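Light Chain (Clostridium botulinum, PDB 6BVD) is the protease domain of a mosaic botulinum neurotoxin, a zinc metalloendopeptidase that, as in other clostridial neurotoxins, probably cleaves a neuronal SNARE protein. Local coordinates at residues A[72-77]-A[162-167]; A[199-204]-A[375-380]; A[203-208]-A[361-366]; A[217-222]-A[405-410]; A[253-258]-A[368-373]. All blocks are in the same frame, centred on the assembly; numbering follows the deposited sequence.

In the fold
Contacts 2 and 4 build one antiparallel sheet: strand 201-208 pairs with 373-377 in contact 2, and its other neighbour, 215-219, pairs with 406-408 in contact 4. The two centres lie about 10 Å apart, and F376 packs on I219 and I407 between them. Contact 3, about 7 Å from contact 4 between centres, lays the loop 361-366 against strand 201-208 and brings the R365 side chain to about 6 Å from the zinc ion. Contact 5 follows on the same connection, with the L369 side chain about 11 Å from zinc. In contact 1 the T165 side chain is about 14 Å from zinc; Y74 and T165 touch Y201 and P375 of contact 2.

Contact 1: A[72-77]-A[162-167]; sequences DGYFDP and PDLTTN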
# COMPACT_ATOMS: atom_id res chain seq x y z
N ASP A 72 -32.49 12.25 3.77
CA ASP A 72 -31.41 11.47 4.36
C ASP A 72 -30.02 11.80 3.79
O ASP A 72 -29.01 11.30 4.29
CB ASP A 72 -31.68 9.98 4.22
CG ASP A 72 -32.64 9.47 5.29
OD1 ASP A 72 -32.72 10.09 6.38
OD2 ASP A 72 -33.33 8.45 5.03
N GLY A 73 -29.96 12.66 2.77
CA GLY A 73 -28.69 12.97 2.12
C GLY A 73 -27.91 14.17 2.65
O GLY A 73 -28.21 14.71 3.71
N TYR A 74 -26.89 14.59 1.91
CA TYR A 74 -26.09 15.74 2.29
C TYR A 74 -25.69 16.53 1.04
O TYR A 74 -25.30 15.95 0.02
CB TYR A 74 -24.85 15.31 3.09
CG TYR A 74 -24.02 16.48 3.55
CD1 TYR A 74 -24.47 17.29 4.58
CD2 TYR A 74 -22.83 16.80 2.93
CE1 TYR A 74 -23.73 18.38 5.00
CE2 TYR A 74 -22.08 17.90 3.34
CZ TYR A 74 -22.54 18.68 4.39
OH TYR A 74 -21.83 19.79 4.81
N PHE A 75 -25.75 17.86 1.13
CA PHE A 75 -25.58 18.72 -0.02
C PHE A 75 -24.54 19.78 0.24
O PHE A 75 -24.50 20.35 1.31
CB PHE A 75 -26.91 19.38 -0.39
CG PHE A 75 -27.96 18.39 -0.81
CD1 PHE A 75 -28.15 18.09 -2.15
CD2 PHE A 75 -28.73 17.73 0.15
CE1 PHE A 75 -29.08 17.16 -2.54
CE2 PHE A 75 -29.67 16.79 -0.24
CZ PHE A 75 -29.85 16.50 -1.59
N ASP A 76 -23.68 20.02 -0.75
CA ASP A 76 -22.69 21.10 -0.70
C ASP A 76 -22.21 21.41 -2.13
O ASP A 76 -21.47 20.62 -2.73
CB ASP A 76 -21.52 20.71 0.20
CG ASP A 76 -20.52 21.84 0.39
OD1 ASP A 76 -20.54 22.82 -0.41
OD2 ASP A 76 -19.71 21.74 1.34
N PRO A 77 -22.62 22.56 -2.66
CA PRO A 77 -22.34 22.91 -4.06
C PRO A 77 -20.86 23.12 -4.29
O PRO A 77 -20.44 23.14 -5.43
CB PRO A 77 -23.11 24.23 -4.27
CG PRO A 77 -24.00 24.35 -3.09
CD PRO A 77 -23.36 23.63 -1.97
N PRO A 162 -25.68 16.17 -7.14
CA PRO A 162 -26.13 17.05 -6.05
C PRO A 162 -25.99 16.45 -4.65
O PRO A 162 -25.49 17.15 -3.77
CB PRO A 162 -27.61 17.30 -6.39
CG PRO A 162 -27.60 17.33 -7.90
CD PRO A 162 -26.62 16.21 -8.28
N ASP A 163 -26.45 15.22 -4.47
CA ASP A 163 -26.38 14.55 -3.16
C ASP A 163 -25.02 13.87 -3.00
O ASP A 163 -24.74 12.87 -3.67
CB ASP A 163 -27.53 13.55 -3.02
CG ASP A 163 -27.68 13.00 -1.58
OD1 ASP A 163 -26.68 12.97 -0.81
OD2 ASP A 163 -28.82 12.61 -1.23
N LEU A 164 -24.18 14.41 -2.12
CA LEU A 164 -22.83 13.87 -1.91
C LEU A 164 -22.81 12.46 -1.34
O LEU A 164 -21.75 11.85 -1.33
CB LEU A 164 -22.02 14.77 -0.99
CG LEU A 164 -21.85 16.21 -1.43
CD1 LEU A 164 -21.02 16.94 -0.43
CD2 LEU A 164 -21.22 16.28 -2.81
N THR A 165 -23.95 11.95 -0.87
CA THR A 165 -24.00 10.59 -0.30
C THR A 165 -24.50 9.54 -1.31
O THR A 165 -24.44 8.34 -1.05
CB THR A 165 -24.91 10.54 0.96
OG1 THR A 165 -26.27 10.75 0.56
CG2 THR A 165 -24.55 11.64 1.94
N THR A 166 -24.94 9.98 -2.49
CA THR A 166 -25.50 9.06 -3.47
C THR A 166 -24.45 8.59 -4.50
O THR A 166 -23.90 9.40 -5.23
CB THR A 166 -26.67 9.72 -4.25
OG1 THR A 166 -27.64 10.19 -3.33
CG2 THR A 166 -27.33 8.74 -5.22
N ASN A 167 -24.19 7.28 -4.54
CA ASN A 167 -23.41 6.70 -5.63
C ASN A 167 -24.36 6.05 -6.62
O ASN A 167 -25.42 5.54 -6.23
CB ASN A 167 -22.44 5.66 -5.08
CG ASN A 167 -21.58 6.21 -3.99
OD1 ASN A 167 -20.88 7.22 -4.17
ND2 ASN A 167 -21.63 5.57 -2.83
O HOH W 1 -24.47 19.54 -3.45
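An Asx turn headed by D163 takes hold of the backbone of Y74 in the facing loop. The carboxylate oxygen D163 OD1 accepts the backbone N of T165, two residues on, at 2.9 Å. It also receives the hydroxyl T165 OG1, 2.6 Å away, from above the carboxylate plane. The third donor crosses the contact: Y74 N lies 3.2 Å from D163 OD1, also well out of that plane, with its N-H nearly straight at 166°. Three bonds on one oxygen restrict rotation of the carboxylate, and its other oxygen, D163 OD2, rests 3.4 Å from G73 CA, where the absence of a side chain makes room. The same residue starts a type I beta turn, D163 to T166, in the loop joining strands 155-158 and 168-171; the partner loop leads from helix 65-70 to helix 83-100. A backbone-to-backbone bond, L164 N to Y74 O (2.9 Å), is the second bond across the contact. Beside it, L164 CD1 meets the edge of the Y74 ring at CD2, near the ring plane, at 3.8 Å. The F75 ring lies obliquely by P162, its CD1 3.3 Å from P162 O, while its CE1 and CZ reach D163 CB. A water completes the join, donating to P162 O at 2.6 Å and accepting from D76 N.

Contact 2: A[199-204]-A[375-380]; sequences PEYATA and PFYLPN
Y201 has CG anti to its carbonyl carbon (chi1 -67°) and Y377 has CG anti to its backbone N (chi1 177°), and the two rings meet on one face of the sheet. Y377 CD1 sits over a face of the Y201 ring, offset toward the rim and 3.5 Å from Y201 CZ; the planes are 39° apart, an oblique pairing. Behind them strands 201-208 and 373-377 run antiparallel. A202 and F376 form the hydrogen-bonded pair, with A202 N to F376 O at 2.9 Å and F376 N to A202 O at 2.8 Å. Y201 and Y377 are the non-hydrogen-bonded pair, and L378 N continues the pattern to E200 O, 2.9 Å away. On the other face A204 CB touches F376 CE2 at 3.7 Å, while A202 CB meets L378 CD1. E200 lies alongside Y377, pointing the same way. One water donates to E200 OE2 and L378 O, and another joins E200 OE1 to Y377 OH. K88 forms a salt bridge with E200 and Y79 a hydrogen bond, so this buried carboxylate is well compensated, consistent with its being ionised.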
# COMPACT_ATOMS: atom_id res chain seq x y z
N PRO A 199 -16.37 8.89 -2.43
CA PRO A 199 -15.72 8.07 -1.38
C PRO A 199 -15.69 8.68 0.03
O PRO A 199 -15.56 7.92 1.01
CB PRO A 199 -14.29 7.89 -1.90
CG PRO A 199 -14.05 9.11 -2.72
CD PRO A 199 -15.39 9.40 -3.41
N GLU A 200 -15.76 9.99 0.13
CA GLU A 200 -15.64 10.66 1.42
C GLU A 200 -16.94 10.83 2.22
O GLU A 200 -16.89 11.32 3.34
CB GLU A 200 -15.04 12.05 1.22
CG GLU A 200 -13.61 12.01 0.67
CD GLU A 200 -12.96 13.37 0.67
OE1 GLU A 200 -13.32 14.22 -0.17
OE2 GLU A 200 -12.11 13.61 1.54
N TYR A 201 -18.08 10.46 1.65
CA TYR A 201 -19.37 10.58 2.35
C TYR A 201 -20.02 9.20 2.42
O TYR A 201 -20.18 8.53 1.40
CB TYR A 201 -20.28 11.62 1.67
CG TYR A 201 -19.73 13.03 1.81
CD1 TYR A 201 -20.09 13.85 2.89
CD2 TYR A 201 -18.79 13.52 0.91
CE1 TYR A 201 -19.56 15.12 3.04
CE2 TYR A 201 -18.25 14.79 1.05
CZ TYR A 201 -18.64 15.58 2.11
OH TYR A 201 -18.10 16.84 2.23
N ALA A 202 -20.37 8.76 3.62
CA ALA A 202 -20.72 7.37 3.84
C ALA A 202 -21.86 7.27 4.84
O ALA A 202 -22.13 8.21 5.58
CB ALA A 202 -19.53 6.61 4.35
N THR A 203 -22.52 6.12 4.86
CA THR A 203 -23.50 5.85 5.88
C THR A 203 -22.98 4.71 6.75
O THR A 203 -22.02 4.04 6.38
CB THR A 203 -24.89 5.51 5.29
OG1 THR A 203 -24.77 4.40 4.38
CG2 THR A 203 -25.47 6.71 4.55
N ALA A 204 -23.63 4.51 7.89
CA ALA A 204 -23.33 3.41 8.81
C ALA A 204 -24.52 2.46 8.87
O ALA A 204 -25.63 2.81 8.44
CB ALA A 204 -23.03 3.96 10.21
N PRO A 375 -25.84 10.90 7.55
CA PRO A 375 -24.57 10.41 7.00
C PRO A 375 -23.32 11.01 7.63
O PRO A 375 -23.40 11.94 8.45
CB PRO A 375 -24.67 10.81 5.52
CG PRO A 375 -25.37 12.10 5.55
CD PRO A 375 -26.42 11.96 6.69
N PHE A 376 -22.17 10.47 7.23
CA PHE A 376 -20.87 10.82 7.79
C PHE A 376 -19.87 11.32 6.76
O PHE A 376 -19.86 10.86 5.62
CB PHE A 376 -20.26 9.61 8.51
CG PHE A 376 -21.09 9.11 9.67
CD1 PHE A 376 -20.94 9.66 10.93
CD2 PHE A 376 -22.02 8.11 9.50
CE1 PHE A 376 -21.74 9.23 12.02
CE2 PHE A 376 -22.81 7.67 10.58
CZ PHE A 376 -22.65 8.23 11.83
N TYR A 377 -19.04 12.27 7.16
CA TYR A 377 -17.85 12.63 6.39
C TYR A 377 -16.65 11.82 6.91
O TYR A 377 -16.51 11.65 8.14
CB TYR A 377 -17.60 14.11 6.51
CG TYR A 377 -16.37 14.66 5.82
CD1 TYR A 377 -16.20 14.52 4.45
CD2 TYR A 377 -15.42 15.37 6.54
CE1 TYR A 377 -15.09 15.06 3.81
CE2 TYR A 377 -14.30 15.90 5.91
CZ TYR A 377 -14.14 15.74 4.55
OH TYR A 377 -13.04 16.28 3.93
N LEU A 378 -15.83 11.29 6.00
CA LEU A 378 -14.62 10.54 6.34
C LEU A 378 -13.39 11.37 5.97
O LEU A 378 -12.90 11.26 4.85
CB LEU A 378 -14.57 9.22 5.58
CG LEU A 378 -15.85 8.40 5.57
CD1 LEU A 378 -15.70 7.12 4.79
CD2 LEU A 378 -16.28 8.12 6.99
N PRO A 379 -12.90 12.19 6.90
CA PRO A 379 -11.86 13.20 6.63
C PRO A 379 -10.44 12.66 6.36
O PRO A 379 -9.65 13.42 5.75
CB PRO A 379 -11.86 14.03 7.90
CG PRO A 379 -12.30 13.07 8.97
CD PRO A 379 -13.33 12.21 8.31
N ASN A 380 -10.13 11.43 6.77
CA ASN A 380 -8.75 10.96 6.72
C ASN A 380 -8.49 9.61 6.08
O ASN A 380 -7.71 8.81 6.61
CB ASN A 380 -8.17 10.93 8.14
CG ASN A 380 -8.24 12.28 8.82
OD1 ASN A 380 -8.93 12.45 9.84
ND2 ASN A 380 -7.56 13.26 8.24
O HOH W 2 -11.03 11.52 2.98
O HOH W 3 -12.68 16.68 1.33

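Contact 3: A[203-208]-A[361-366]; sequences TAFNDI and KIKTRL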
# COMPACT_ATOMS: atom_id res chain seq x y z
N THR A 203 -22.52 6.12 4.86
CA THR A 203 -23.50 5.85 5.88
C THR A 203 -22.98 4.71 6.75
O THR A 203 -22.02 4.04 6.38
CB THR A 203 -24.89 5.51 5.29
OG1 THR A 203 -24.77 4.40 4.38
CG2 THR A 203 -25.47 6.71 4.55
N ALA A 204 -23.63 4.51 7.89
CA ALA A 204 -23.33 3.41 8.81
C ALA A 204 -24.52 2.46 8.87
O ALA A 204 -25.63 2.81 8.44
CB ALA A 204 -23.03 3.96 10.21
N PHE A 205 -24.30 1.25 9.39
CA PHE A 205 -25.39 0.29 9.56
C PHE A 205 -25.40 -0.19 11.01
O PHE A 205 -24.43 0.03 11.72
CB PHE A 205 -25.23 -0.88 8.60
CG PHE A 205 -23.90 -1.60 8.73
CD1 PHE A 205 -23.76 -2.70 9.59
CD2 PHE A 205 -22.80 -1.19 8.00
CE1 PHE A 205 -22.54 -3.35 9.70
CE2 PHE A 205 -21.57 -1.83 8.13
CZ PHE A 205 -21.45 -2.92 8.97
N ASN A 206 -26.47 -0.87 11.44
CA ASN A 206 -26.57 -1.34 12.82
C ASN A 206 -26.37 -2.85 12.91
O ASN A 206 -26.72 -3.60 12.00
CB ASN A 206 -27.94 -0.95 13.42
CG ASN A 206 -28.06 -1.32 14.88
OD1 ASN A 206 -28.63 -2.36 15.23
ND2 ASN A 206 -27.54 -0.47 15.76
N ASP A 207 -25.81 -3.31 14.03
CA ASP A 207 -25.69 -4.73 14.30
C ASP A 207 -25.61 -4.95 15.80
O ASP A 207 -25.09 -4.11 16.54
CB ASP A 207 -24.47 -5.36 13.63
CG ASP A 207 -24.44 -6.88 13.80
OD1 ASP A 207 -25.54 -7.49 13.86
OD2 ASP A 207 -23.34 -7.47 13.96
N ILE A 208 -26.14 -6.08 16.24
CA ILE A 208 -26.22 -6.41 17.65
C ILE A 208 -25.18 -7.49 17.94
O ILE A 208 -25.21 -8.55 17.33
CB ILE A 208 -27.64 -6.91 18.02
CG1 ILE A 208 -28.68 -5.83 17.70
CG2 ILE A 208 -27.73 -7.35 19.47
CD1 ILE A 208 -29.84 -6.31 16.83
N LYS A 361 -12.65 -9.32 4.87
CA LYS A 361 -12.81 -9.09 6.31
C LYS A 361 -13.24 -7.68 6.60
O LYS A 361 -12.70 -7.00 7.50
CB LYS A 361 -11.51 -9.46 7.06
CG LYS A 361 -11.15 -10.90 6.88
CD LYS A 361 -9.86 -11.22 7.65
CE LYS A 361 -9.69 -12.71 7.84
NZ LYS A 361 -9.30 -13.37 6.57
N ILE A 362 -14.22 -7.23 5.81
CA ILE A 362 -14.94 -6.01 6.02
C ILE A 362 -16.35 -6.35 6.56
O ILE A 362 -16.99 -7.27 6.08
CB ILE A 362 -15.07 -5.20 4.68
CG1 ILE A 362 -13.69 -4.66 4.24
CG2 ILE A 362 -16.06 -4.07 4.85
CD1 ILE A 362 -13.74 -3.98 2.77
N LYS A 363 -16.79 -5.65 7.59
CA LYS A 363 -18.16 -5.86 8.08
C LYS A 363 -19.11 -5.10 7.19
O LYS A 363 -18.83 -3.97 6.82
CB LYS A 363 -18.32 -5.39 9.54
CG LYS A 363 -19.62 -5.92 10.20
CD LYS A 363 -19.81 -5.37 11.62
CE LYS A 363 -20.97 -6.05 12.38
NZ LYS A 363 -20.82 -7.55 12.55
N THR A 364 -20.25 -5.72 6.86
CA THR A 364 -21.26 -5.02 6.10
C THR A 364 -22.64 -5.26 6.70
O THR A 364 -22.83 -6.06 7.66
CB THR A 364 -21.20 -5.43 4.60
OG1 THR A 364 -21.83 -4.43 3.81
CG2 THR A 364 -21.82 -6.76 4.36
N ARG A 365 -23.58 -4.51 6.15
CA ARG A 365 -24.97 -4.51 6.55
C ARG A 365 -25.61 -5.88 6.39
O ARG A 365 -25.19 -6.71 5.59
CB ARG A 365 -25.74 -3.46 5.71
CG ARG A 365 -25.60 -3.75 4.25
CD ARG A 365 -26.27 -2.70 3.33
NE ARG A 365 -25.81 -2.83 1.95
CZ ARG A 365 -26.31 -2.14 0.91
NH1 ARG A 365 -27.31 -1.27 1.10
NH2 ARG A 365 -25.83 -2.30 -0.32
N LEU A 366 -26.71 -6.09 7.11
CA LEU A 366 -27.39 -7.37 7.10
C LEU A 366 -28.02 -7.75 5.78
O LEU A 366 -28.24 -8.94 5.52
CB LEU A 366 -28.47 -7.37 8.20
CG LEU A 366 -27.88 -7.63 9.59
CD1 LEU A 366 -28.93 -7.54 10.70
CD2 LEU A 366 -27.21 -9.00 9.62
O HOH W 4 -27.43 -3.87 9.05
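The F205 ring has the backbone of T364 and R365 across one face: R365 N stands 3.6 Å above the ring plane over its centre, and T364 C lies above it nearer the rim. At the ring edge, in plane, is K363 CG, 3.7 Å from F205 CZ. This is amide-on-aromatic packing, between strand 201-208 of the antiparallel sheet and the loop that leaves helix 353-360 for strand 373-377. F205 CG lies between its backbone N and carbonyl carbon (chi1 57°), and next to the ring F205 CB touches R365 CB at 3.9 Å. Beyond the aromatic, K363 bends at its last torsion (chi4 60°) and places NZ 2.9 Å from D207 OD2. This salt bridge reaches the anti side of the carboxylate, out of its plane, and the two side chains cross at about a right angle. K363 also makes a cation-pi contact with F218. The far end of R365 leads away, forms a salt bridge with E353 and touches the zinc ligand H228, which places this loop at the border of the metal site. A water between strand and loop donates to N206 O and accepts from L366 N, 3.0 Å from each.

Contact 4: A[217-222]-A[405-410]; sequences LFIKDP and QNIGSD
L217 and I219 pair antiparallel with the 405-408 backbone, the strand axes at 130°, and L217 N bonds G408 O at 2.9 Å. I407 N bonds L217 O at 3.1 Å, and I219 N bonds Q405 O. The Q405 side chain adds a fourth link, NE2 giving I219 O a nearly straight bond of 3.0 Å in the plane of its own amide. Its OE1 turns to K363 N and N394 ND2, so both ends of the amide are used. N406 lays its CG over one face of the F218 ring, with ND2 3.7 Å from F218 CZ and the planes 50° apart. The opposite end of that amide, N406 OD1, accepts G408 N at 3.1 Å, an Asx turn. Next along, I219 CB meets I407 CG2 at 4.0 Å, the side chains crossing at about a right angle. The short, weakly bonded strand 406-408 is an outermost strand, within this chain, of the antiparallel sheet, and D221 and D410 N-cap the helices that follow, the first carrying the zinc-binding H228 and H232.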
# COMPACT_ATOMS: atom_id res chain seq x y z
N LEU A 217 -23.27 1.00 15.91
CA LEU A 217 -23.19 1.43 14.52
C LEU A 217 -21.79 1.16 13.95
O LEU A 217 -20.79 1.30 14.65
CB LEU A 217 -23.52 2.92 14.40
CG LEU A 217 -25.00 3.30 14.58
CD1 LEU A 217 -25.19 4.81 14.41
CD2 LEU A 217 -25.88 2.52 13.62
N PHE A 218 -21.74 0.76 12.68
CA PHE A 218 -20.49 0.48 11.99
C PHE A 218 -20.41 1.29 10.70
O PHE A 218 -21.34 1.29 9.91
CB PHE A 218 -20.36 -1.02 11.70
CG PHE A 218 -20.18 -1.86 12.95
CD1 PHE A 218 -21.30 -2.25 13.68
CD2 PHE A 218 -18.92 -2.27 13.37
CE1 PHE A 218 -21.16 -3.04 14.85
CE2 PHE A 218 -18.77 -3.08 14.52
CZ PHE A 218 -19.90 -3.45 15.27
N ILE A 219 -19.31 2.02 10.49
CA ILE A 219 -19.18 2.79 9.26
C ILE A 219 -18.78 1.84 8.11
O ILE A 219 -18.08 0.83 8.31
CB ILE A 219 -18.15 3.96 9.43
CG1 ILE A 219 -18.26 4.98 8.28
CG2 ILE A 219 -16.74 3.44 9.58
CD1 ILE A 219 -19.54 5.81 8.32
N LYS A 220 -19.24 2.14 6.92
CA LYS A 220 -18.99 1.31 5.76
C LYS A 220 -17.61 1.63 5.19
O LYS A 220 -17.19 2.78 5.20
CB LYS A 220 -20.10 1.52 4.70
CG LYS A 220 -21.48 1.01 5.20
CD LYS A 220 -22.63 1.57 4.38
CE LYS A 220 -23.93 1.07 5.02
NZ LYS A 220 -25.12 1.77 4.50
N ASP A 221 -16.90 0.59 4.74
CA ASP A 221 -15.58 0.73 4.09
C ASP A 221 -15.79 1.22 2.65
O ASP A 221 -16.42 0.54 1.88
CB ASP A 221 -14.85 -0.61 4.12
CG ASP A 221 -13.41 -0.52 3.59
OD1 ASP A 221 -13.20 0.17 2.56
OD2 ASP A 221 -12.50 -1.14 4.20
N PRO A 222 -15.27 2.41 2.30
CA PRO A 222 -15.46 2.92 0.92
C PRO A 222 -14.99 1.97 -0.18
O PRO A 222 -15.57 2.04 -1.26
CB PRO A 222 -14.61 4.21 0.90
CG PRO A 222 -14.66 4.70 2.30
CD PRO A 222 -14.60 3.40 3.15
N GLN A 405 -14.29 -0.41 12.52
CA GLN A 405 -15.46 0.20 11.90
C GLN A 405 -16.50 0.67 12.93
O GLN A 405 -17.42 1.42 12.60
CB GLN A 405 -16.10 -0.78 10.92
CG GLN A 405 -15.19 -1.18 9.75
CD GLN A 405 -15.86 -2.26 8.88
OE1 GLN A 405 -15.44 -3.40 8.86
NE2 GLN A 405 -16.92 -1.88 8.18
N ASN A 406 -16.33 0.25 14.18
CA ASN A 406 -17.31 0.60 15.23
C ASN A 406 -17.22 2.08 15.62
O ASN A 406 -16.22 2.51 16.19
CB ASN A 406 -17.09 -0.27 16.48
CG ASN A 406 -18.28 -0.20 17.44
OD1 ASN A 406 -18.87 0.87 17.64
ND2 ASN A 406 -18.64 -1.33 18.04
N ILE A 407 -18.26 2.86 15.37
CA ILE A 407 -18.14 4.29 15.62
C ILE A 407 -18.97 4.77 16.82
O ILE A 407 -18.97 5.95 17.15
CB ILE A 407 -18.53 5.12 14.36
CG1 ILE A 407 -19.91 4.72 13.86
CG2 ILE A 407 -17.47 4.89 13.26
CD1 ILE A 407 -20.45 5.60 12.69
N GLY A 408 -19.66 3.86 17.48
CA GLY A 408 -20.45 4.26 18.64
C GLY A 408 -21.74 3.47 18.78
O GLY A 408 -22.08 2.66 17.93
N SER A 409 -22.49 3.74 19.84
CA SER A 409 -23.70 2.99 20.11
C SER A 409 -24.86 3.35 19.17
O SER A 409 -25.49 2.46 18.60
CB SER A 409 -24.10 3.18 21.58
OG SER A 409 -24.40 4.54 21.82
N ASP A 410 -25.16 4.63 19.03
CA ASP A 410 -26.19 5.07 18.08
C ASP A 410 -26.00 6.54 17.72
O ASP A 410 -25.10 7.19 18.25
CB ASP A 410 -27.59 4.85 18.68
CG ASP A 410 -27.79 5.56 20.02
OD1 ASP A 410 -26.91 6.36 20.43
OD2 ASP A 410 -28.83 5.32 20.68

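Contact 5: A[253-258]-A[368-373]; sequences QSYMKV and YLAENF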
# COMPACT_ATOMS: atom_id res chain seq x y z
N GLN A 253 -38.40 -7.72 7.83
CA GLN A 253 -37.70 -8.04 9.06
C GLN A 253 -37.29 -6.77 9.79
O GLN A 253 -37.24 -5.69 9.20
CB GLN A 253 -36.51 -8.95 8.74
CG GLN A 253 -36.96 -10.23 8.05
CD GLN A 253 -35.82 -11.19 7.82
OE1 GLN A 253 -34.66 -10.81 7.88
NE2 GLN A 253 -36.15 -12.45 7.60
N SER A 254 -37.02 -6.90 11.09
CA SER A 254 -36.82 -5.73 11.95
C SER A 254 -35.64 -4.86 11.51
O SER A 254 -35.63 -3.66 11.77
CB SER A 254 -36.63 -6.14 13.42
OG SER A 254 -35.69 -7.19 13.52
N TYR A 255 -34.64 -5.47 10.86
CA TYR A 255 -33.46 -4.73 10.42
C TYR A 255 -33.72 -3.89 9.17
O TYR A 255 -32.91 -3.02 8.83
CB TYR A 255 -32.28 -5.68 10.14
CG TYR A 255 -32.27 -6.37 8.78
CD1 TYR A 255 -31.75 -5.73 7.65
CD2 TYR A 255 -32.71 -7.69 8.63
CE1 TYR A 255 -31.71 -6.36 6.40
CE2 TYR A 255 -32.67 -8.33 7.37
CZ TYR A 255 -32.16 -7.65 6.27
OH TYR A 255 -32.12 -8.24 5.01
N MET A 256 -34.80 -4.22 8.47
CA MET A 256 -35.14 -3.60 7.17
C MET A 256 -35.89 -2.27 7.28
O MET A 256 -36.71 -2.08 8.21
CB MET A 256 -35.98 -4.55 6.32
CG MET A 256 -35.29 -5.79 5.80
SD MET A 256 -36.52 -6.87 5.03
CE MET A 256 -35.49 -8.22 4.43
N LYS A 257 -35.63 -1.39 6.33
CA LYS A 257 -36.45 -0.21 6.11
C LYS A 257 -36.96 -0.19 4.65
O LYS A 257 -36.19 0.09 3.73
CB LYS A 257 -35.68 1.08 6.44
CG LYS A 257 -36.59 2.29 6.48
CD LYS A 257 -35.86 3.60 6.26
CE LYS A 257 -36.87 4.74 6.24
NZ LYS A 257 -36.19 6.07 6.25
N VAL A 258 -38.22 -0.57 4.44
CA VAL A 258 -38.76 -0.72 3.09
C VAL A 258 -39.72 0.43 2.74
O VAL A 258 -40.58 0.77 3.54
CB VAL A 258 -39.54 -2.05 2.93
CG1 VAL A 258 -39.76 -2.34 1.46
CG2 VAL A 258 -38.77 -3.20 3.54
N TYR A 368 -29.51 -5.67 1.68
CA TYR A 368 -29.71 -4.43 0.93
C TYR A 368 -30.73 -3.47 1.56
O TYR A 368 -30.56 -2.26 1.52
CB TYR A 368 -30.16 -4.73 -0.51
CG TYR A 368 -30.27 -3.45 -1.30
CD1 TYR A 368 -29.12 -2.86 -1.85
CD2 TYR A 368 -31.50 -2.82 -1.48
CE1 TYR A 368 -29.21 -1.67 -2.55
CE2 TYR A 368 -31.59 -1.63 -2.17
CZ TYR A 368 -30.43 -1.06 -2.72
OH TYR A 368 -30.50 0.11 -3.42
N LEU A 369 -31.78 -4.02 2.17
CA LEU A 369 -32.85 -3.22 2.73
C LEU A 369 -32.56 -2.71 4.13
O LEU A 369 -33.46 -2.16 4.79
CB LEU A 369 -34.16 -4.01 2.75
CG LEU A 369 -34.74 -4.29 1.36
CD1 LEU A 369 -35.93 -5.26 1.41
CD2 LEU A 369 -35.12 -2.97 0.63
N ALA A 370 -31.33 -2.92 4.61
CA ALA A 370 -30.96 -2.47 5.95
C ALA A 370 -31.03 -0.95 6.06
O ALA A 370 -30.79 -0.23 5.07
CB ALA A 370 -29.55 -2.96 6.32
N GLU A 371 -31.32 -0.46 7.26
CA GLU A 371 -31.44 0.97 7.48
C GLU A 371 -30.06 1.62 7.35
O GLU A 371 -29.05 1.06 7.82
CB GLU A 371 -32.06 1.27 8.86
CG GLU A 371 -32.45 2.74 9.06
CD GLU A 371 -33.15 2.99 10.41
OE1 GLU A 371 -33.46 2.01 11.13
OE2 GLU A 371 -33.42 4.18 10.73
N ASN A 372 -30.01 2.77 6.70
CA ASN A 372 -28.79 3.58 6.63
C ASN A 372 -28.80 4.61 7.74
O ASN A 372 -29.86 5.16 8.05
CB ASN A 372 -28.67 4.29 5.26
CG ASN A 372 -28.55 3.31 4.12
OD1 ASN A 372 -27.90 2.28 4.23
ND2 ASN A 372 -29.22 3.63 3.01
N PHE A 373 -27.65 4.84 8.36
CA PHE A 373 -27.54 5.86 9.41
C PHE A 373 -26.49 6.93 9.09
O PHE A 373 -25.46 6.65 8.46
CB PHE A 373 -27.21 5.22 10.77
CG PHE A 373 -28.28 4.28 11.27
CD1 PHE A 373 -29.30 4.75 12.09
CD2 PHE A 373 -28.28 2.95 10.90
CE1 PHE A 373 -30.29 3.89 12.55
CE2 PHE A 373 -29.26 2.08 11.35
CZ PHE A 373 -30.28 2.55 12.19
O HOH W 5 -32.28 -6.83 2.33
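K257 N and L369 O make the main bond of the contact, 2.8 Å with the N-H pointing almost straight at the oxygen (168°). On the far side of M256 the E371 N to Y255 O bond is weak, at 3.4 Å. Around this single bridge the side chains close in: M256 CG lies 3.7 Å from L369 CB. M256 SD is near L369 CD1, and V258 CG2 approaches that same methyl at 4.1 Å. Y255 turns its ring edge to A370 CA, with CD1 3.8 Å from A370 CB. Its CG occupies the position between backbone N and carbonyl carbon (chi1 82°), and M256 CG lies over a face of the ring. A water further out joins Y255 OH to L369 N. What sets up the first segment is a type I beta turn from Q253 to M256, closed by M256 N to Q253 O at 2.9 Å. The second is held from outside by D274, which accepts Y368 N, while L369 packs on F267 and Y368 on the zinc ligand E266. The arrangement is a loop-to-loop bridge on the flank of the zinc protease site, reaching helix 264-270 that supplies one of the metal's ligands.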